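Local coordinates for FEZ-1 protein (Fluoribacter gormanii, PDB 5WCK) that probably hydrolyses the beta-lactam ring of antibiotics, as a monomeric subclass B3 metallo-beta-lactamase that holds two zinc ions, at residues R34-N40 and T64-S70; V100-K106 and Y118-V124. The protein carries 2 engineered substitutions. All coordinates share one frame. Residues are numbered along the deposited sequence.

Interaction 1. Residues R34-N40 and T64-S70. With SO4 (sulfate ion), chain F.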
loop_
_atom_site.group_PDB
_atom_site.type_symbol
_atom_site.label_atom_id
_atom_site.label_comp_id
_atom_site.label_asym_id
_atom_site.label_seq_id
_atom_site.Cartn_x
_atom_site.Cartn_y
_atom_site.Cartn_z
ATOM N N ARG A 34 1.256 21.600 -6.209
ATOM C CA ARG A 34 2.375 21.357 -7.107
ATOM C C ARG A 34 2.239 20.003 -7.809
ATOM O O ARG A 34 3.221 19.503 -8.390
ATOM C CB ARG A 34 3.707 21.453 -6.346
ATOM C CG ARG A 34 3.898 22.766 -5.591
ATOM C CD ARG A 34 3.875 23.977 -6.503
ATOM N NE ARG A 34 5.019 23.985 -7.379
ATOM C CZ ARG A 34 5.198 24.829 -8.392
ATOM N NH1 ARG A 34 4.231 25.662 -8.755
ATOM N NH2 ARG A 34 6.361 24.849 -9.013
ATOM N N GLY A 35 1.034 19.425 -7.771
ATOM C CA GLY A 35 0.753 18.174 -8.460
ATOM C C GLY A 35 0.353 17.097 -7.472
ATOM O O GLY A 35 0.221 17.356 -6.263
ATOM N N ASN A 36 0.172 15.879 -7.994
ATOM C CA ASN A 36 -0.448 14.804 -7.218
ATOM C C ASN A 36 0.503 13.620 -7.036
ATOM O O ASN A 36 1.384 13.368 -7.874
ATOM C CB ASN A 36 -1.731 14.343 -7.908
ATOM C CG ASN A 36 -2.668 15.496 -8.184
ATOM O OD1 ASN A 36 -2.678 16.498 -7.454
ATOM N ND2 ASN A 36 -3.437 15.367 -9.252
ATOM N N ILE A 37 0.288 12.874 -5.941
ATOM C CA ILE A 37 0.991 11.634 -5.654
ATOM C C ILE A 37 -0.030 10.498 -5.763
ATOM O O ILE A 37 -1.134 10.623 -5.219
ATOM C CB ILE A 37 1.594 11.621 -4.242
ATOM C CG1 ILE A 37 2.519 12.824 -4.012
ATOM C CG2 ILE A 37 2.283 10.294 -3.947
ATOM C CD1 ILE A 37 2.987 12.978 -2.588
ATOM N N LEU A 38 0.329 9.451 -6.499
ATOM C CA LEU A 38 -0.482 8.247 -6.628
ATOM C C LEU A 38 0.213 7.091 -5.905
ATOM O O LEU A 38 1.426 6.873 -6.096
ATOM C CB LEU A 38 -0.676 7.918 -8.113
ATOM C CG LEU A 38 -1.446 6.637 -8.404
ATOM C CD1 LEU A 38 -2.881 6.707 -7.917
ATOM C CD2 LEU A 38 -1.431 6.302 -9.889
ATOM N N ILE A 39 -0.552 6.360 -5.079
ATOM C CA ILE A 39 -0.034 5.160 -4.360
ATOM C C ILE A 39 -0.806 3.931 -4.871
ATOM O O ILE A 39 -2.007 3.953 -4.760
ATOM C CB ILE A 39 -0.175 5.303 -2.827
ATOM C CG1 ILE A 39 0.311 6.663 -2.321
ATOM C CG2 ILE A 39 0.575 4.174 -2.145
ATOM C CD1 ILE A 39 0.429 6.759 -0.808
ATOM N N ASN A 40 -0.058 2.974 -5.429
ATOM C CA ASN A 40 -0.501 1.658 -5.970
ATOM C C ASN A 40 -1.016 1.776 -7.413
ATOM O O ASN A 40 -2.005 2.394 -7.607
ATOM C CB ASN A 40 -1.386 0.850 -5.018
ATOM C CG ASN A 40 -0.681 0.529 -3.718
ATOM O OD1 ASN A 40 0.460 0.148 -3.714
ATOM N ND2 ASN A 40 -1.385 0.657 -2.610
ATOM N N THR A 64 -0.100 13.738 -12.288
ATOM C CA THR A 64 0.527 12.741 -11.405
ATOM C C THR A 64 2.050 12.907 -11.481
ATOM O O THR A 64 2.678 12.565 -12.510
ATOM C CB THR A 64 0.152 11.311 -11.803
ATOM O OG1 THR A 64 -1.264 11.190 -11.916
ATOM C CG2 THR A 64 0.650 10.272 -10.823
ATOM N N LYS A 65 2.642 13.442 -10.408
ATOM C CA LYS A 65 4.068 13.753 -10.365
ATOM C C LYS A 65 4.911 12.613 -9.774
ATOM O O LYS A 65 6.117 12.496 -10.098
ATOM C CB LYS A 65 4.327 14.986 -9.500
ATOM C CG LYS A 65 3.648 16.258 -9.977
ATOM C CD LYS A 65 4.151 16.740 -11.313
ATOM C CE LYS A 65 3.547 18.072 -11.704
ATOM N NZ LYS A 65 3.973 18.475 -13.064
ATOM N N ILE A 66 4.319 11.830 -8.863
ATOM C CA ILE A 66 5.042 10.832 -8.060
ATOM C C ILE A 66 4.160 9.590 -7.982
ATOM O O ILE A 66 2.954 9.713 -7.737
ATOM C CB ILE A 66 5.379 11.346 -6.638
ATOM C CG1 ILE A 66 6.284 12.588 -6.681
ATOM C CG2 ILE A 66 6.025 10.250 -5.820
ATOM C CD1 ILE A 66 6.568 13.194 -5.314
ATOM N N LEU A 67 4.784 8.426 -8.197
ATOM C CA LEU A 67 4.152 7.120 -8.050
ATOM C C LEU A 67 4.870 6.350 -6.946
ATOM O O LEU A 67 6.109 6.219 -6.969
ATOM C CB LEU A 67 4.259 6.349 -9.373
ATOM C CG LEU A 67 3.702 4.921 -9.358
ATOM C CD1 LEU A 67 2.216 4.862 -9.028
ATOM C CD2 LEU A 67 3.963 4.241 -10.688
ATOM N N LEU A 68 4.087 5.899 -5.951
ATOM C CA LEU A 68 4.539 5.067 -4.831
ATOM C C LEU A 68 3.732 3.773 -4.837
ATOM O O LEU A 68 2.683 3.703 -5.484
ATOM C CB LEU A 68 4.308 5.795 -3.502
ATOM C CG LEU A 68 4.794 7.230 -3.416
ATOM C CD1 LEU A 68 4.352 7.856 -2.105
ATOM C CD2 LEU A 68 6.302 7.306 -3.591
ATOM N N ILE A 69 4.242 2.784 -4.101
ATOM C CA ILE A 69 3.574 1.525 -3.900
ATOM C C ILE A 69 3.632 1.126 -2.425
ATOM O O ILE A 69 4.543 1.511 -1.667
ATOM C CB ILE A 69 4.154 0.420 -4.792
ATOM C CG1 ILE A 69 5.651 0.209 -4.561
ATOM C CG2 ILE A 69 3.812 0.691 -6.249
ATOM C CD1 ILE A 69 6.253 -0.982 -5.293
ATOM N N SER A 70 2.684 0.259 -2.040
ATOM C CA SER A 70 2.708 -0.377 -0.719
ATOM C C SER A 70 3.821 -1.432 -0.642
ATOM O O SER A 70 4.534 -1.520 0.338
ATOM C CB SER A 70 1.386 -1.022 -0.400
ATOM O OG SER A 70 0.384 -0.032 -0.190
HETATM S S SO4 F . 8.123 22.228 -6.880
HETATM O O1 SO4 F . 7.187 21.177 -6.494
HETATM O O2 SO4 F . 8.144 22.343 -8.351
HETATM O O3 SO4 F . 7.634 23.488 -6.252
HETATM O O4 SO4 F . 9.485 22.057 -6.406
#
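A beta bulge interrupts the parallel pairing of 35-39 with 64-68: Asn36 pairs with Thr64 but Ile37 with Ile66, so Lys65 is the extra residue. Asn36 O spans the bulge, accepting a hydrogen bond from Lys65 N (2.8 Å) and a weak one from Ile66 N (3.5 Å). The CA-to-CB bond of Lys65 points toward the other strand, and its CG lies 3.8 Å from Gly35 CA; a CB on Gly35 would collide there, and its backbone angles demand glycine anyway. Beyond the bulge, Leu38 N donates to Ile66 O (2.9 Å), Leu68 N to Leu38 O and Asn40 N to Leu68 O (both 2.8 Å), the alternating hydrogen bonds of parallel strands. Branched apolar residues fill the two faces: Ile37, Ile39, Ile66 and Leu68 on one (Ile37 CG2 to Leu68 CD1 3.7 Å), Leu38 and Leu67 on the other. Where the strands end, Asn40 OD1 accepts Ser70 N at 2.8 Å and ND2 donates to Ser70 OG at 3.1 Å. Exposed Arg34 hydrogen-bonds a sulfate, probably from the crystallisation liquor, through NE to O3 (2.9 Å) and NH2 to O2 (3.1 Å). Helix 47-56 completes a beta-alpha-beta unit of the metallo-beta-lactamase fold, and Ser70 leads into the zinc ligand His71.

Interaction 2. Residues V100-K106 and Y118-V124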
loop_
_atom_site.group_PDB
_atom_site.type_symbol
_atom_site.label_atom_id
_atom_site.label_comp_id
_atom_site.label_asym_id
_atom_site.label_seq_id
_atom_site.Cartn_x
_atom_site.Cartn_y
_atom_site.Cartn_z
ATOM N N VAL A 100 12.966 -6.433 -6.994
ATOM C CA VAL A 100 11.760 -7.048 -7.533
ATOM C C VAL A 100 11.116 -6.158 -8.604
ATOM O O VAL A 100 10.654 -6.657 -9.630
ATOM C CB VAL A 100 10.768 -7.410 -6.415
ATOM C CG1 VAL A 100 9.432 -7.812 -6.965
ATOM C CG2 VAL A 100 11.350 -8.508 -5.542
ATOM N N ILE A 101 11.075 -4.849 -8.370
ATOM C CA ILE A 101 10.489 -3.947 -9.353
ATOM C C ILE A 101 11.309 -3.971 -10.660
ATOM O O ILE A 101 10.736 -4.071 -11.742
ATOM C CB ILE A 101 10.336 -2.540 -8.752
ATOM C CG1 ILE A 101 9.349 -2.540 -7.574
ATOM C CG2 ILE A 101 9.930 -1.533 -9.822
ATOM C CD1 ILE A 101 7.997 -3.115 -7.897
ATOM N N LEU A 102 12.632 -3.903 -10.561
ATOM C CA LEU A 102 13.495 -3.866 -11.783
ATOM C C LEU A 102 13.358 -5.179 -12.576
ATOM O O LEU A 102 13.397 -5.173 -13.812
ATOM C CB LEU A 102 14.958 -3.648 -11.386
ATOM C CG LEU A 102 15.300 -2.326 -10.706
ATOM C CD1 LEU A 102 16.796 -2.226 -10.463
ATOM C CD2 LEU A 102 14.804 -1.126 -11.481
ATOM N N SER A 103 13.178 -6.304 -11.870
ATOM C CA SER A 103 13.140 -7.630 -12.482
ATOM C C SER A 103 11.704 -8.045 -12.836
ATOM O O SER A 103 11.473 -9.157 -13.340
ATOM C CB SER A 103 13.801 -8.652 -11.593
ATOM O OG SER A 103 13.007 -8.940 -10.448
ATOM N N GLY A 104 10.701 -7.208 -12.528
ATOM C CA GLY A 104 9.329 -7.572 -12.808
ATOM C C GLY A 104 8.904 -8.845 -12.084
ATOM O O GLY A 104 8.080 -9.606 -12.598
ATOM N N GLY A 105 9.473 -9.105 -10.900
ATOM C CA GLY A 105 9.091 -10.252 -10.107
ATOM C C GLY A 105 10.065 -11.423 -10.171
ATOM O O GLY A 105 9.993 -12.347 -9.351
ATOM N N LYS A 106 11.013 -11.404 -11.111
ATOM C CA LYS A 106 11.889 -12.580 -11.289
ATOM C C LYS A 106 12.863 -12.789 -10.120
ATOM O O LYS A 106 13.332 -13.934 -9.935
ATOM C CB LYS A 106 12.600 -12.482 -12.639
ATOM C CG LYS A 106 11.632 -12.631 -13.795
ATOM C CD LYS A 106 12.289 -12.668 -15.162
ATOM C CE LYS A 106 11.278 -12.921 -16.256
ATOM N NZ LYS A 106 11.914 -12.925 -17.596
ATOM N N TYR A 118 4.644 -12.476 -12.438
ATOM C CA TYR A 118 5.550 -11.535 -13.044
ATOM C C TYR A 118 4.765 -10.332 -13.576
ATOM O O TYR A 118 3.555 -10.386 -13.778
ATOM C CB TYR A 118 6.326 -12.153 -14.209
ATOM C CG TYR A 118 7.228 -13.317 -13.894
ATOM C CD1 TYR A 118 7.590 -13.671 -12.603
ATOM C CD2 TYR A 118 7.712 -14.098 -14.931
ATOM C CE1 TYR A 118 8.426 -14.749 -12.350
ATOM C CE2 TYR A 118 8.546 -15.180 -14.698
ATOM C CZ TYR A 118 8.904 -15.512 -13.402
ATOM O OH TYR A 118 9.720 -16.582 -13.190
ATOM N N PHE A 119 5.473 -9.222 -13.755
ATOM C CA PHE A 119 4.863 -7.996 -14.273
ATOM C C PHE A 119 5.916 -7.197 -15.043
ATOM O O PHE A 119 7.093 -7.507 -15.025
ATOM C CB PHE A 119 4.218 -7.221 -13.110
ATOM C CG PHE A 119 5.117 -6.952 -11.932
ATOM C CD1 PHE A 119 5.289 -7.900 -10.929
ATOM C CD2 PHE A 119 5.764 -5.738 -11.791
ATOM C CE1 PHE A 119 6.105 -7.644 -9.837
ATOM C CE2 PHE A 119 6.582 -5.485 -10.706
ATOM C CZ PHE A 119 6.749 -6.439 -9.728
ATOM N N THR A 120 5.471 -6.158 -15.740
ATOM C CA THR A 120 6.351 -5.353 -16.603
ATOM C C THR A 120 7.468 -4.707 -15.793
ATOM O O THR A 120 7.215 -4.060 -14.770
ATOM C CB THR A 120 5.533 -4.307 -17.364
ATOM O OG1 THR A 120 4.503 -4.998 -18.072
ATOM C CG2 THR A 120 6.379 -3.492 -18.316
ATOM N N GLN A 121 8.704 -4.875 -16.273
ATOM C CA GLN A 121 9.873 -4.225 -15.705
ATOM C C GLN A 121 9.762 -2.696 -15.853
ATOM O O GLN A 121 9.179 -2.166 -16.808
ATOM C CB GLN A 121 11.142 -4.751 -16.380
ATOM C CG GLN A 121 11.361 -6.241 -16.161
ATOM C CD GLN A 121 12.652 -6.740 -16.767
ATOM O OE1 GLN A 121 13.507 -5.965 -17.178
ATOM N NE2 GLN A 121 12.813 -8.051 -16.781
ATOM N N SER A 122 10.279 -1.986 -14.846
ATOM C CA SER A 122 10.318 -0.540 -14.865
ATOM C C SER A 122 11.603 -0.108 -14.160
ATOM O O SER A 122 12.285 -0.927 -13.534
ATOM C CB SER A 122 9.077 0.031 -14.242
ATOM O OG SER A 122 9.048 -0.349 -12.894
ATOM N N THR A 123 11.949 1.173 -14.299
ATOM C CA THR A 123 13.046 1.721 -13.548
ATOM C C THR A 123 12.485 2.536 -12.385
ATOM O O THR A 123 11.394 3.094 -12.465
ATOM C CB THR A 123 13.949 2.557 -14.459
ATOM O OG1 THR A 123 13.138 3.577 -15.030
ATOM C CG2 THR A 123 14.573 1.743 -15.568
ATOM N N VAL A 124 13.285 2.590 -11.330
ATOM C CA VAL A 124 12.975 3.360 -10.139
ATOM C C VAL A 124 13.749 4.683 -10.214
ATOM O O VAL A 124 14.975 4.709 -10.311
ATOM C CB VAL A 124 13.296 2.532 -8.883
ATOM C CG1 VAL A 124 13.251 3.365 -7.608
ATOM C CG2 VAL A 124 12.371 1.324 -8.790
HETATM O O HOH W 1 8.253 -3.085 -12.458
HETATM O O HOH W 2 14.069 -2.623 -15.093
HETATM O O HOH W 3 10.851 -9.663 -15.987
#
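This is a partly buried helix-end-to-loop contact: the C-terminal turn of helix 95-103, closed by a Schellman motif, packs on the irregular segment that leads to edge strand 126-128. Gly104, with positive phi, leaves the helical conformation; its N is hydrogen-bonded to Ile101 O, and Gly105 N to Val100 O. Glycine suits both positions: a CB on Gly104 would strike Phe119 O, and the backbone angles of Gly105 would jam one against the preceding carbonyl. The bare Gly104 CA instead lies over the Phe119 ring, a CH-pi contact 4.0 Å from its centroid, while Lys106 CG covers the Tyr118 ring in the same way. Ile101 CD1 meets the edge of the Phe119 ring (3.9 Å from CE2), and its CG2 packs on Val124 CG2 (3.9 Å). Phe119 N donates to Gly104 O at 2.9 Å, the one direct hydrogen bond between the segments. Waters bridge other polar groups: one donates to Ile101 O at 2.8 Å and to Thr120 O at 2.7 Å, and accepts from Ser122 OG at 2.9 Å.

In the fold
Interaction 1 is buried beta-sheet core, whereas interaction 2 lies farther from the chain's centre and is partly open to solvent. Their elements differ, yet both adjoin strand 90-94: Leu67 and Ile69 touch Tyr91, as do Ile101 and Ser122. The two also meet directly, Ile69 CD1 packing 3.8 Å from Ile101 CD1, which joins the end of the 64-70 segment to helix 95-103. Regular main-chain hydrogen bonds dominate interaction 1; interaction 2 combines a single direct main-chain hydrogen bond with CH-pi contacts, apolar packing and bridging waters. Each has glycine where a side chain would not fit. Interaction 1 runs into the metal site, with Asn40 near His76; the side chain of Ser70 comes to about 8 Å from a zinc ion and that of Phe119 to about 10 Å.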